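Local structure of NAD-dependent aldehyde dehydrogenase (Burkholderia multivorans, 5UJU) at residues A[322-327]-A[489-494]; A[75-80]-A[272-277]; A[424-429]-A[436-441]; A[203-208]-A[231-236]. The protein probably catalyses the NAD+-dependent oxidation of aldehydes to the corresponding carboxylic acids. All coordinates share one frame; numbering follows the deposited sequence.

How the contacts relate
Contacts 1 and 4 are buried parallel strand pairings in different sheets, their centres about 43 Å apart on opposite sides of the chain's centre. Contacts 2 and 3 are only partly buried and involve mostly loops. Contact 3 belongs to the same sheet as contact 1, in the long connection between strands 418-421 and 440-445 and reaching the start of the latter; one segment of contact 2 follows strand 268-270, a neighbour of strand 234-238 in contact 4. The chemistry follows the place: regular backbone ladders, extended by serine, aspartate, asparagine or threonine side chains, serve the sheet interiors, whereas the more exposed pairs use a glutamate, a threonine hydroxyl and bridging waters to bond irregular backbone.

Contact 1. Residues A[322-327]-A[489-494]; sequences NQIVID and SVYSTA
The hydroxyl OG of S492 has three hydrogen-bond partners: it donates to D327 OD2 at 2.7 Å, accepts the backbone N-H of A494 in an ST turn, and bonds the hydroxyl of S328. This cluster closes a parallel strand pair inside the seven-stranded mixed sheet of what is, by family resemblance, the catalytic domain of an aldehyde dehydrogenase. Strand 323-326 lies between 487-491 and 356-360, and its axis runs only 12° from that of 489-491. The backbone ladder is regular: V325 N donates to S489 O at 2.8 Å, V325 O accepts from Y491 N at 2.9 Å, and D327 N reaches Y491 O at 2.7 Å. The carboxylate of D327 then takes over where the ladder stops. A chi1 of 171° sets its CG anti to the backbone N; the S492 hydroxyl approaches OD2 from above the carboxylate plane, while OD1 is hydrogen-bonded to T469 OG1. On the sheet face bearing I324, I326 and Y491, the branch methyl CG2 of I324 touches the rim of the tyrosine ring in its plane, 3.7 Å from Y491 CE2. Helix 332-344 packs against I326 and Y491 on this side. The far end of the ring is fixed by a hydrogen bond from Y491 OH to L516 O. The other face carries V325 and V490, packed against helices 469-483 and 495-508 respectively, and there V325 CB lies 4.3 Å from V490 CG2.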
loop_
_atom_site.group_PDB
_atom_site.type_symbol
_atom_site.label_atom_id
_atom_site.label_comp_id
_atom_site.label_asym_id
_atom_site.label_seq_id
_atom_site.Cartn_x
_atom_site.Cartn_y
_atom_site.Cartn_z
ATOM N N ASN A 322 -13.912 3.509 21.382
ATOM C CA ASN A 322 -14.915 2.501 21.066
ATOM C C ASN A 322 -16.233 2.844 21.755
ATOM O O ASN A 322 -16.255 3.233 22.927
ATOM C CB ASN A 322 -14.439 1.116 21.484
ATOM C CG ASN A 322 -13.167 0.701 20.740
ATOM O OD1 ASN A 322 -13.025 0.970 19.549
ATOM N ND2 ASN A 322 -12.241 0.071 21.447
ATOM N N GLN A 323 -17.328 2.680 21.019
ATOM C CA GLN A 323 -18.601 3.303 21.354
ATOM C C GLN A 323 -19.736 2.298 21.244
ATOM O O GLN A 323 -19.697 1.389 20.412
ATOM C CB GLN A 323 -18.873 4.490 20.426
ATOM C CG GLN A 323 -17.964 5.683 20.674
ATOM C CD GLN A 323 -18.045 6.720 19.569
ATOM O OE1 GLN A 323 -17.847 6.414 18.388
ATOM N NE2 GLN A 323 -18.362 7.951 19.943
ATOM N N ILE A 324 -20.743 2.461 22.110
ATOM C CA ILE A 324 -21.993 1.711 22.036
ATOM C C ILE A 324 -23.138 2.715 21.955
ATOM O O ILE A 324 -23.195 3.655 22.754
ATOM C CB ILE A 324 -22.198 0.784 23.249
ATOM C CG1 ILE A 324 -21.057 -0.222 23.398
ATOM C CG2 ILE A 324 -23.504 0.029 23.116
ATOM C CD1 ILE A 324 -21.237 -1.116 24.626
ATOM N N VAL A 325 -24.044 2.513 21.002
ATOM C CA VAL A 325 -25.253 3.318 20.870
ATOM C C VAL A 325 -26.426 2.443 21.284
ATOM O O VAL A 325 -26.692 1.412 20.650
ATOM C CB VAL A 325 -25.438 3.851 19.441
ATOM C CG1 VAL A 325 -26.820 4.500 19.308
ATOM C CG2 VAL A 325 -24.347 4.875 19.086
ATOM N N ILE A 326 -27.122 2.837 22.351
ATOM C CA ILE A 326 -28.286 2.103 22.840
ATOM C C ILE A 326 -29.538 2.884 22.464
ATOM O O ILE A 326 -29.783 3.987 22.974
ATOM C CB ILE A 326 -28.231 1.840 24.351
ATOM C CG1 ILE A 326 -26.980 1.028 24.708
ATOM C CG2 ILE A 326 -29.482 1.088 24.760
ATOM C CD1 ILE A 326 -26.895 0.602 26.171
ATOM N N ASP A 327 -30.333 2.304 21.575
ATOM C CA ASP A 327 -31.583 2.898 21.120
ATOM C C ASP A 327 -32.808 2.180 21.649
ATOM O O ASP A 327 -33.783 2.832 22.053
ATOM C CB ASP A 327 -31.647 2.895 19.587
ATOM C CG ASP A 327 -33.023 3.291 19.070
ATOM O OD1 ASP A 327 -33.336 4.499 19.123
ATOM O OD2 ASP A 327 -33.804 2.396 18.656
ATOM N N SER A 489 -20.876 -0.481 18.340
ATOM C CA SER A 489 -21.916 -1.444 18.684
ATOM C C SER A 489 -23.244 -0.708 18.827
ATOM O O SER A 489 -23.301 0.353 19.457
ATOM C CB SER A 489 -21.555 -2.175 19.992
ATOM O OG SER A 489 -22.497 -3.178 20.341
ATOM N N VAL A 490 -24.308 -1.253 18.243
ATOM C CA VAL A 490 -25.609 -0.596 18.293
ATOM C C VAL A 490 -26.669 -1.584 18.770
ATOM O O VAL A 490 -26.682 -2.752 18.366
ATOM C CB VAL A 490 -25.997 0.021 16.929
ATOM C CG1 VAL A 490 -26.116 -1.049 15.855
ATOM C CG2 VAL A 490 -27.313 0.830 17.046
ATOM N N TYR A 491 -27.569 -1.099 19.622
ATOM C CA TYR A 491 -28.727 -1.847 20.101
ATOM C C TYR A 491 -29.963 -1.088 19.653
ATOM O O TYR A 491 -30.182 0.053 20.083
ATOM C CB TYR A 491 -28.708 -1.997 21.623
ATOM C CG TYR A 491 -27.615 -2.895 22.110
ATOM C CD1 TYR A 491 -27.848 -4.248 22.322
ATOM C CD2 TYR A 491 -26.327 -2.401 22.326
ATOM C CE1 TYR A 491 -26.830 -5.088 22.753
ATOM C CE2 TYR A 491 -25.298 -3.233 22.753
ATOM C CZ TYR A 491 -25.559 -4.575 22.967
ATOM O OH TYR A 491 -24.557 -5.410 23.399
ATOM N N SER A 492 -30.752 -1.704 18.773
ATOM C CA SER A 492 -32.013 -1.118 18.337
ATOM C C SER A 492 -32.902 -2.206 17.759
ATOM O O SER A 492 -32.414 -3.126 17.099
ATOM C CB SER A 492 -31.799 -0.019 17.292
ATOM O OG SER A 492 -33.049 0.521 16.889
ATOM N N THR A 493 -34.207 -2.095 18.004
ATOM C CA THR A 493 -35.181 -2.941 17.329
ATOM C C THR A 493 -35.802 -2.257 16.116
ATOM O O THR A 493 -36.738 -2.802 15.524
ATOM C CB THR A 493 -36.289 -3.353 18.295
ATOM O OG1 THR A 493 -36.996 -2.181 18.716
ATOM C CG2 THR A 493 -35.690 -4.060 19.520
ATOM N N ALA A 494 -35.292 -1.094 15.719
ATOM C CA ALA A 494 -35.881 -0.298 14.646
ATOM C C ALA A 494 -34.991 -0.388 13.415
ATOM O O ALA A 494 -33.791 -0.111 13.497
ATOM C CB ALA A 494 -36.054 1.157 15.076
#

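Contact 2. Residues A[75-80]-A[272-277]; sequences ETVGAE and ATEPND
V77 lays its two methyls on successive residues of the facing loop, CG1 on A272 and CG2 on T273 and E274. CG1 rests against the methyl of A272, 3.5 Å from A272 CB, and equally close to the carbonyl oxygen of that residue. CG2, anti to the backbone N, presses on the aliphatic part of E274, 3.3 Å from E274 CG. The valine and glutamate side chains lie antiparallel alongside each other, and the carboxylate reaches the main chain just beyond V77. A bend at chi2 (-82°) turns CD of E274 back toward G78, and OE2 accepts a short, nearly straight bond from G78 N (2.6 Å, 170° at the hydrogen), the donor standing above the carboxylate plane. The two partners come from different parts of the fold: strand 76-77 forms a small antiparallel ribbon with 92-93, whereas 272-277 is the loop between strand 268-270 and helix 278-285, in what by family resemblance is the Rossmann-type NAD-binding domain. R91, just before 92-93, bonds G78 O and makes a long, weak ion pair with E274 OE2. The rest of the join is lighter. The methyl of A79 lies 3.7 Å from E274 OE1 and loosely faces the proline ring at P275 CD. A water bridges the two main chains, accepting from A79 N at 2.9 Å and donating to T273 O at 2.8 Å.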
loop_
_atom_site.group_PDB
_atom_site.type_symbol
_atom_site.label_atom_id
_atom_site.label_comp_id
_atom_site.label_asym_id
_atom_site.label_seq_id
_atom_site.Cartn_x
_atom_site.Cartn_y
_atom_site.Cartn_z
ATOM N N GLU A 75 26.351 -8.075 27.574
ATOM C CA GLU A 75 25.482 -7.554 28.616
ATOM C C GLU A 75 24.076 -8.127 28.468
ATOM O O GLU A 75 23.720 -8.703 27.442
ATOM C CB GLU A 75 25.435 -6.025 28.563
ATOM C CG GLU A 75 26.249 -5.353 29.643
ATOM C CD GLU A 75 25.492 -5.257 30.957
ATOM O OE1 GLU A 75 25.730 -4.287 31.705
ATOM O OE2 GLU A 75 24.670 -6.149 31.250
ATOM N N THR A 76 23.281 -7.998 29.525
ATOM C CA THR A 76 21.891 -8.424 29.466
ATOM C C THR A 76 20.956 -7.256 29.754
ATOM O O THR A 76 21.364 -6.175 30.196
ATOM C CB THR A 76 21.616 -9.565 30.449
ATOM O OG1 THR A 76 21.743 -9.067 31.786
ATOM C CG2 THR A 76 22.619 -10.689 30.223
ATOM N N VAL A 77 19.676 -7.512 29.516
ATOM C CA VAL A 77 18.642 -6.492 29.574
ATOM C C VAL A 77 17.338 -7.178 29.959
ATOM O O VAL A 77 17.152 -8.370 29.711
ATOM C CB VAL A 77 18.535 -5.767 28.207
ATOM C CG1 VAL A 77 17.903 -6.675 27.175
ATOM C CG2 VAL A 77 17.746 -4.534 28.316
ATOM N N GLY A 78 16.441 -6.430 30.602
ATOM C CA GLY A 78 15.103 -6.936 30.845
ATOM C C GLY A 78 14.598 -6.655 32.246
ATOM O O GLY A 78 15.244 -7.028 33.234
ATOM N N ALA A 79 13.445 -5.998 32.347
ATOM C CA ALA A 79 12.861 -5.667 33.641
ATOM C C ALA A 79 11.383 -5.996 33.665
ATOM O O ALA A 79 10.579 -5.245 34.226
ATOM C CB ALA A 79 13.081 -4.196 33.986
ATOM N N GLU A 80 10.992 -7.118 33.059
ATOM C CA GLU A 80 9.587 -7.515 33.089
ATOM C C GLU A 80 9.136 -7.853 34.508
ATOM O O GLU A 80 9.881 -8.448 35.291
ATOM C CB GLU A 80 9.341 -8.730 32.198
ATOM C CG GLU A 80 9.560 -8.523 30.716
ATOM C CD GLU A 80 9.765 -9.864 30.010
ATOM O OE1 GLU A 80 10.753 -10.558 30.332
ATOM O OE2 GLU A 80 8.932 -10.240 29.163
ATOM N N ALA A 272 15.674 -6.888 22.671
ATOM C CA ALA A 272 15.091 -6.642 23.980
ATOM C C ALA A 272 15.645 -5.342 24.534
ATOM O O ALA A 272 16.806 -4.999 24.291
ATOM C CB ALA A 272 15.396 -7.790 24.936
ATOM N N THR A 273 14.806 -4.606 25.265
ATOM C CA THR A 273 15.203 -3.309 25.793
ATOM C C THR A 273 14.706 -3.146 27.225
ATOM O O THR A 273 13.847 -3.893 27.714
ATOM C CB THR A 273 14.664 -2.157 24.925
ATOM O OG1 THR A 273 13.229 -2.194 24.912
ATOM C CG2 THR A 273 15.151 -2.284 23.499
ATOM N N GLU A 274 15.221 -2.109 27.873
ATOM C CA GLU A 274 14.744 -1.635 29.156
ATOM C C GLU A 274 13.774 -0.493 28.905
ATOM O O GLU A 274 13.781 0.108 27.828
ATOM C CB GLU A 274 15.909 -1.108 30.008
ATOM C CG GLU A 274 16.978 -2.109 30.426
ATOM C CD GLU A 274 16.628 -2.946 31.640
ATOM O OE1 GLU A 274 15.970 -2.430 32.561
ATOM O OE2 GLU A 274 17.038 -4.122 31.682
ATOM N N PRO A 275 12.919 -0.167 29.873
ATOM C CA PRO A 275 11.947 0.911 29.672
ATOM C C PRO A 275 12.608 2.260 29.429
ATOM O O PRO A 275 13.759 2.503 29.810
ATOM C CB PRO A 275 11.151 0.917 30.983
ATOM C CG PRO A 275 11.272 -0.477 31.481
ATOM C CD PRO A 275 12.678 -0.881 31.136
ATOM N N ASN A 276 11.819 3.157 28.821
ATOM C CA ASN A 276 12.269 4.458 28.324
ATOM C C ASN A 276 13.191 4.279 27.119
ATOM O O ASN A 276 14.186 4.991 26.972
ATOM C CB ASN A 276 12.950 5.301 29.414
ATOM C CG ASN A 276 12.150 5.350 30.727
ATOM O OD1 ASN A 276 10.931 5.201 30.730
ATOM N ND2 ASN A 276 12.846 5.567 31.843
ATOM N N ASP A 277 12.856 3.323 26.250
ATOM C CA ASP A 277 13.627 3.062 25.042
ATOM C C ASP A 277 13.193 3.931 23.861
ATOM O O ASP A 277 13.538 3.614 22.718
ATOM C CB ASP A 277 13.545 1.572 24.674
ATOM C CG ASP A 277 12.141 1.137 24.216
ATOM O OD1 ASP A 277 11.201 1.960 24.225
ATOM O OD2 ASP A 277 11.965 -0.056 23.892
HETATM O O HOH W 1 12.382 -4.722 30.010
#

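Contact 3. Residues A[424-429]-A[436-441]; sequences QTLQHP and VRTPLV
Three direct hydrogen bonds join the segments, two of them pairing Q424 with T438. Q424 N donates to T438 OG1 at 2.6 Å, nearly straight, and Q424 O accepts from T438 N at 2.9 Å with the donor in the carbonyl plane. The threonine hydroxyl stands between its own backbone N and carbonyl carbon (chi1 61°), which puts OG1 where it accepts the Q424 N-H. The third bond, L426 N to V436 O at 3.2 Å, approaches from well above the carbonyl plane. A water continues the sequence, accepting from V436 N and donating to L426 O.

Apolar contact is centred on L426. Its CB meets V436 CG1 at 3.9 Å, and the L426 and T438 side chains cross at about a right angle, with L426 CG 3.8 Å from T438 CG2. Helix 391-398 touches both L426 and V436 through I398.

R437 lies alongside T425, pointing the same way, and T425 OG1 sits 3.3 Å above one face of the guanidinium, offset toward its rim, without a hydrogen bond to NE. R437 NH1 makes a weak bond with V436 O. Beyond, R437 packs on T407 and I410 of helix 404-414.

Flanked by the bonds T438 N to Q424 O and L426 N to V436 O, T425 and R437 form a single, non-hydrogen-bonded antiparallel bridge. It lies in the long connection of a beta-hairpin made by 418-421, the outermost strand within this chain on one side of its sheet, and its neighbour 440-445.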
loop_
_atom_site.group_PDB
_atom_site.type_symbol
_atom_site.label_atom_id
_atom_site.label_comp_id
_atom_site.label_asym_id
_atom_site.label_seq_id
_atom_site.Cartn_x
_atom_site.Cartn_y
_atom_site.Cartn_z
ATOM N N GLN A 424 -13.048 -1.434 42.681
ATOM C CA GLN A 424 -12.534 -1.972 43.934
ATOM C C GLN A 424 -11.255 -2.764 43.691
ATOM O O GLN A 424 -10.992 -3.217 42.578
ATOM C CB GLN A 424 -13.559 -2.898 44.612
ATOM C CG GLN A 424 -14.974 -2.345 44.704
ATOM C CD GLN A 424 -15.061 -1.108 45.558
ATOM O OE1 GLN A 424 -14.092 -0.715 46.211
ATOM N NE2 GLN A 424 -16.238 -0.481 45.568
ATOM N N THR A 425 -10.438 -2.884 44.741
ATOM C CA THR A 425 -9.275 -3.769 44.724
ATOM C C THR A 425 -9.691 -5.155 45.207
ATOM O O THR A 425 -10.323 -5.292 46.263
ATOM C CB THR A 425 -8.160 -3.210 45.610
ATOM O OG1 THR A 425 -7.779 -1.919 45.130
ATOM C CG2 THR A 425 -6.940 -4.129 45.600
ATOM N N LEU A 426 -9.304 -6.183 44.459
ATOM C CA LEU A 426 -9.603 -7.552 44.844
ATOM C C LEU A 426 -8.320 -8.253 45.292
ATOM O O LEU A 426 -7.230 -7.970 44.788
ATOM C CB LEU A 426 -10.234 -8.327 43.676
ATOM C CG LEU A 426 -11.513 -7.822 42.989
ATOM C CD1 LEU A 426 -12.049 -8.876 42.048
ATOM C CD2 LEU A 426 -12.580 -7.418 44.027
ATOM N N GLN A 427 -8.461 -9.170 46.248
ATOM C CA GLN A 427 -7.374 -10.054 46.653
ATOM C C GLN A 427 -7.530 -11.328 45.841
ATOM O O GLN A 427 -8.531 -12.038 45.977
ATOM C CB GLN A 427 -7.392 -10.341 48.157
ATOM C CG GLN A 427 -6.250 -11.262 48.620
ATOM C CD GLN A 427 -4.878 -10.636 48.491
ATOM O OE1 GLN A 427 -4.753 -9.439 48.258
ATOM N NE2 GLN A 427 -3.832 -11.457 48.612
ATOM N N HIS A 428 -6.575 -11.577 44.958
ATOM C CA HIS A 428 -6.617 -12.776 44.128
ATOM C C HIS A 428 -6.480 -14.002 45.017
ATOM O O HIS A 428 -5.542 -14.075 45.818
ATOM C CB HIS A 428 -5.502 -12.746 43.079
ATOM C CG HIS A 428 -5.721 -13.703 41.945
ATOM N ND1 HIS A 428 -5.760 -15.068 42.120
ATOM C CD2 HIS A 428 -5.925 -13.487 40.625
ATOM C CE1 HIS A 428 -5.983 -15.653 40.957
ATOM N NE2 HIS A 428 -6.080 -14.716 40.033
ATOM N N PRO A 429 -7.366 -14.990 44.898
ATOM C CA PRO A 429 -7.300 -16.141 45.815
ATOM C C PRO A 429 -6.036 -16.978 45.663
ATOM O O PRO A 429 -5.656 -17.666 46.619
ATOM C CB PRO A 429 -8.547 -16.956 45.451
ATOM C CG PRO A 429 -9.404 -16.028 44.642
ATOM C CD PRO A 429 -8.473 -15.104 43.940
ATOM N N VAL A 436 -5.267 -6.476 40.883
ATOM C CA VAL A 436 -6.596 -6.751 40.343
ATOM C C VAL A 436 -7.510 -5.598 40.741
ATOM O O VAL A 436 -7.585 -5.252 41.926
ATOM C CB VAL A 436 -7.161 -8.089 40.862
ATOM C CG1 VAL A 436 -8.526 -8.411 40.214
ATOM C CG2 VAL A 436 -6.189 -9.238 40.655
ATOM N N ARG A 437 -8.231 -5.036 39.760
ATOM C CA ARG A 437 -9.153 -3.925 39.971
ATOM C C ARG A 437 -10.423 -4.138 39.155
ATOM O O ARG A 437 -10.351 -4.509 37.981
ATOM C CB ARG A 437 -8.535 -2.587 39.532
ATOM C CG ARG A 437 -7.230 -2.213 40.169
ATOM C CD ARG A 437 -7.419 -1.919 41.634
ATOM N NE ARG A 437 -6.282 -1.196 42.207
ATOM C CZ ARG A 437 -5.249 -1.782 42.797
ATOM N NH1 ARG A 437 -5.204 -3.107 42.883
ATOM N NH2 ARG A 437 -4.264 -1.047 43.300
ATOM N N THR A 438 -11.582 -3.861 39.765
ATOM C CA THR A 438 -12.871 -4.023 39.092
ATOM C C THR A 438 -13.196 -2.783 38.262
ATOM O O THR A 438 -12.595 -1.726 38.463
ATOM C CB THR A 438 -13.982 -4.288 40.117
ATOM O OG1 THR A 438 -14.111 -3.180 41.022
ATOM C CG2 THR A 438 -13.670 -5.550 40.905
ATOM N N PRO A 439 -14.144 -2.877 37.322
ATOM C CA PRO A 439 -14.401 -1.733 36.439
ATOM C C PRO A 439 -15.022 -0.538 37.153
ATOM O O PRO A 439 -15.806 -0.665 38.102
ATOM C CB PRO A 439 -15.366 -2.302 35.392
ATOM C CG PRO A 439 -15.119 -3.783 35.407
ATOM C CD PRO A 439 -14.824 -4.097 36.838
ATOM N N LEU A 440 -14.651 0.641 36.662
ATOM C CA LEU A 440 -15.248 1.907 37.056
ATOM C C LEU A 440 -16.253 2.323 35.990
ATOM O O LEU A 440 -15.907 2.405 34.806
ATOM C CB LEU A 440 -14.176 2.985 37.216
ATOM C CG LEU A 440 -14.673 4.416 37.467
ATOM C CD1 LEU A 440 -15.323 4.546 38.850
ATOM C CD2 LEU A 440 -13.523 5.368 37.323
ATOM N N VAL A 441 -17.494 2.580 36.404
ATOM C CA VAL A 441 -18.547 2.994 35.487
ATOM C C VAL A 441 -19.074 4.343 35.942
ATOM O O VAL A 441 -19.479 4.499 37.101
ATOM C CB VAL A 441 -19.690 1.968 35.394
ATOM C CG1 VAL A 441 -20.711 2.449 34.368
ATOM C CG2 VAL A 441 -19.153 0.585 34.978
HETATM O O HOH W 2 -5.059 -6.585 43.802
#

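Contact 4. Residues A[203-208]-A[231-236]; sequences VPRGTG and TGNTVI
The side-chain oxygen OD1 of N233 reaches across to the turn at 205-206 and accepts from G206 N at 2.9 Å, the donor lying in the amide's carbonyl plane. This contact closes the beta-alpha-beta unit of strand 191-211, helix 217-230 and strand 234-238, whose two parallel strands lie in the sheet of what is, by family resemblance, the Rossmann-type NAD-binding domain. Past N233 the two strands settle into parallel pairing. T234 N donates to G206 O at 3.0 Å, G208 N to T234 O at 2.7 Å and I236 N to G208 O at 2.9 Å. T207 and T234 share one face, where T207 OG1 lies 2.8 Å from T234 OG1, probably hydrogen-bonded; T234 OG1 is also bonded by Q108 NE2 from the long helix 97-132, which lies over this face. Before the ladder, the ring of P204 presses on the chain where helix 217-230 ends, with P204 CG 3.1 Å from G232 O. G232, at positive phi (85°), is the C-prime residue of the Schellman motif closing that helix. In the next shell, R205 turns away from the pair, bonding N552 and, through NH1, G535 O of the second subunit, placing R205 at the interface between the two. The N233 amide is held at its other end too: ND2 donates to both D228 O and R553 O.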
loop_
_atom_site.group_PDB
_atom_site.type_symbol
_atom_site.label_atom_id
_atom_site.label_comp_id
_atom_site.label_asym_id
_atom_site.label_seq_id
_atom_site.Cartn_x
_atom_site.Cartn_y
_atom_site.Cartn_z
ATOM N N VAL A 203 11.246 -9.588 -5.192
ATOM C CA VAL A 203 12.295 -9.018 -4.359
ATOM C C VAL A 203 11.677 -8.470 -3.075
ATOM O O VAL A 203 10.777 -7.624 -3.132
ATOM C CB VAL A 203 13.067 -7.919 -5.107
ATOM C CG1 VAL A 203 14.165 -7.339 -4.228
ATOM C CG2 VAL A 203 13.678 -8.493 -6.402
ATOM N N PRO A 204 12.089 -8.947 -1.901
ATOM C CA PRO A 204 11.632 -8.341 -0.648
ATOM C C PRO A 204 12.113 -6.907 -0.541
ATOM O O PRO A 204 13.046 -6.491 -1.226
ATOM C CB PRO A 204 12.284 -9.212 0.431
ATOM C CG PRO A 204 12.691 -10.453 -0.288
ATOM C CD PRO A 204 13.024 -10.053 -1.667
ATOM N N ARG A 205 11.436 -6.135 0.322
ATOM C CA ARG A 205 11.877 -4.767 0.577
ATOM C C ARG A 205 13.220 -4.731 1.306
ATOM O O ARG A 205 14.080 -3.899 1.000
ATOM C CB ARG A 205 10.805 -4.020 1.373
ATOM C CG ARG A 205 9.575 -3.721 0.542
ATOM C CD ARG A 205 9.866 -2.644 -0.486
ATOM N NE ARG A 205 8.621 -2.094 -1.007
ATOM C CZ ARG A 205 8.508 -0.915 -1.606
ATOM N NH1 ARG A 205 9.581 -0.146 -1.774
ATOM N NH2 ARG A 205 7.307 -0.503 -2.019
ATOM N N GLY A 206 13.414 -5.601 2.291
ATOM C CA GLY A 206 14.630 -5.546 3.073
ATOM C C GLY A 206 14.418 -6.007 4.495
ATOM O O GLY A 206 13.937 -7.121 4.727
ATOM N N THR A 207 14.780 -5.170 5.461
ATOM C CA THR A 207 14.599 -5.506 6.864
ATOM C C THR A 207 13.362 -4.807 7.409
ATOM O O THR A 207 13.233 -3.581 7.311
ATOM C CB THR A 207 15.837 -5.132 7.673
ATOM O OG1 THR A 207 16.941 -5.923 7.219
ATOM C CG2 THR A 207 15.618 -5.401 9.159
ATOM N N GLY A 208 12.471 -5.586 8.002
ATOM C CA GLY A 208 11.293 -5.055 8.659
ATOM C C GLY A 208 11.529 -4.959 10.154
ATOM O O GLY A 208 12.367 -5.673 10.715
ATOM N N THR A 231 6.894 -12.560 2.825
ATOM C CA THR A 231 7.289 -11.854 1.615
ATOM C C THR A 231 8.809 -11.724 1.517
ATOM O O THR A 231 9.310 -10.868 0.782
ATOM C CB THR A 231 6.605 -10.482 1.546
ATOM O OG1 THR A 231 6.873 -9.756 2.752
ATOM C CG2 THR A 231 5.071 -10.659 1.383
ATOM N N GLY A 232 9.547 -12.544 2.266
ATOM C CA GLY A 232 10.985 -12.660 2.070
ATOM C C GLY A 232 11.827 -11.638 2.791
ATOM O O GLY A 232 13.038 -11.580 2.559
ATOM N N ASN A 233 11.238 -10.832 3.659
ATOM C CA ASN A 233 12.011 -9.840 4.373
ATOM C C ASN A 233 12.686 -10.473 5.582
ATOM O O ASN A 233 12.269 -11.522 6.070
ATOM C CB ASN A 233 11.094 -8.689 4.821
ATOM C CG ASN A 233 10.475 -7.976 3.653
ATOM O OD1 ASN A 233 11.108 -7.124 3.053
ATOM N ND2 ASN A 233 9.246 -8.352 3.289
ATOM N N THR A 234 13.730 -9.811 6.073
ATOM C CA THR A 234 14.265 -10.118 7.392
ATOM C C THR A 234 13.562 -9.222 8.415
ATOM O O THR A 234 13.000 -8.185 8.063
ATOM C CB THR A 234 15.780 -9.904 7.436
ATOM O OG1 THR A 234 16.089 -8.591 6.955
ATOM C CG2 THR A 234 16.528 -10.957 6.570
ATOM N N VAL A 235 13.579 -9.635 9.687
ATOM C CA VAL A 235 12.769 -8.980 10.717
ATOM C C VAL A 235 13.584 -8.778 11.989
ATOM O O VAL A 235 14.206 -9.719 12.489
ATOM C CB VAL A 235 11.502 -9.797 11.041
ATOM C CG1 VAL A 235 10.586 -9.013 11.953
ATOM C CG2 VAL A 235 10.774 -10.191 9.765
ATOM N N ILE A 236 13.530 -7.571 12.545
ATOM C CA ILE A 236 13.996 -7.292 13.902
ATOM C C ILE A 236 12.750 -7.108 14.758
ATOM O O ILE A 236 11.903 -6.251 14.455
ATOM C CB ILE A 236 14.899 -6.047 13.966
ATOM C CG1 ILE A 236 16.181 -6.241 13.126
ATOM C CG2 ILE A 236 15.241 -5.707 15.408
ATOM C CD1 ILE A 236 16.972 -4.958 12.904
#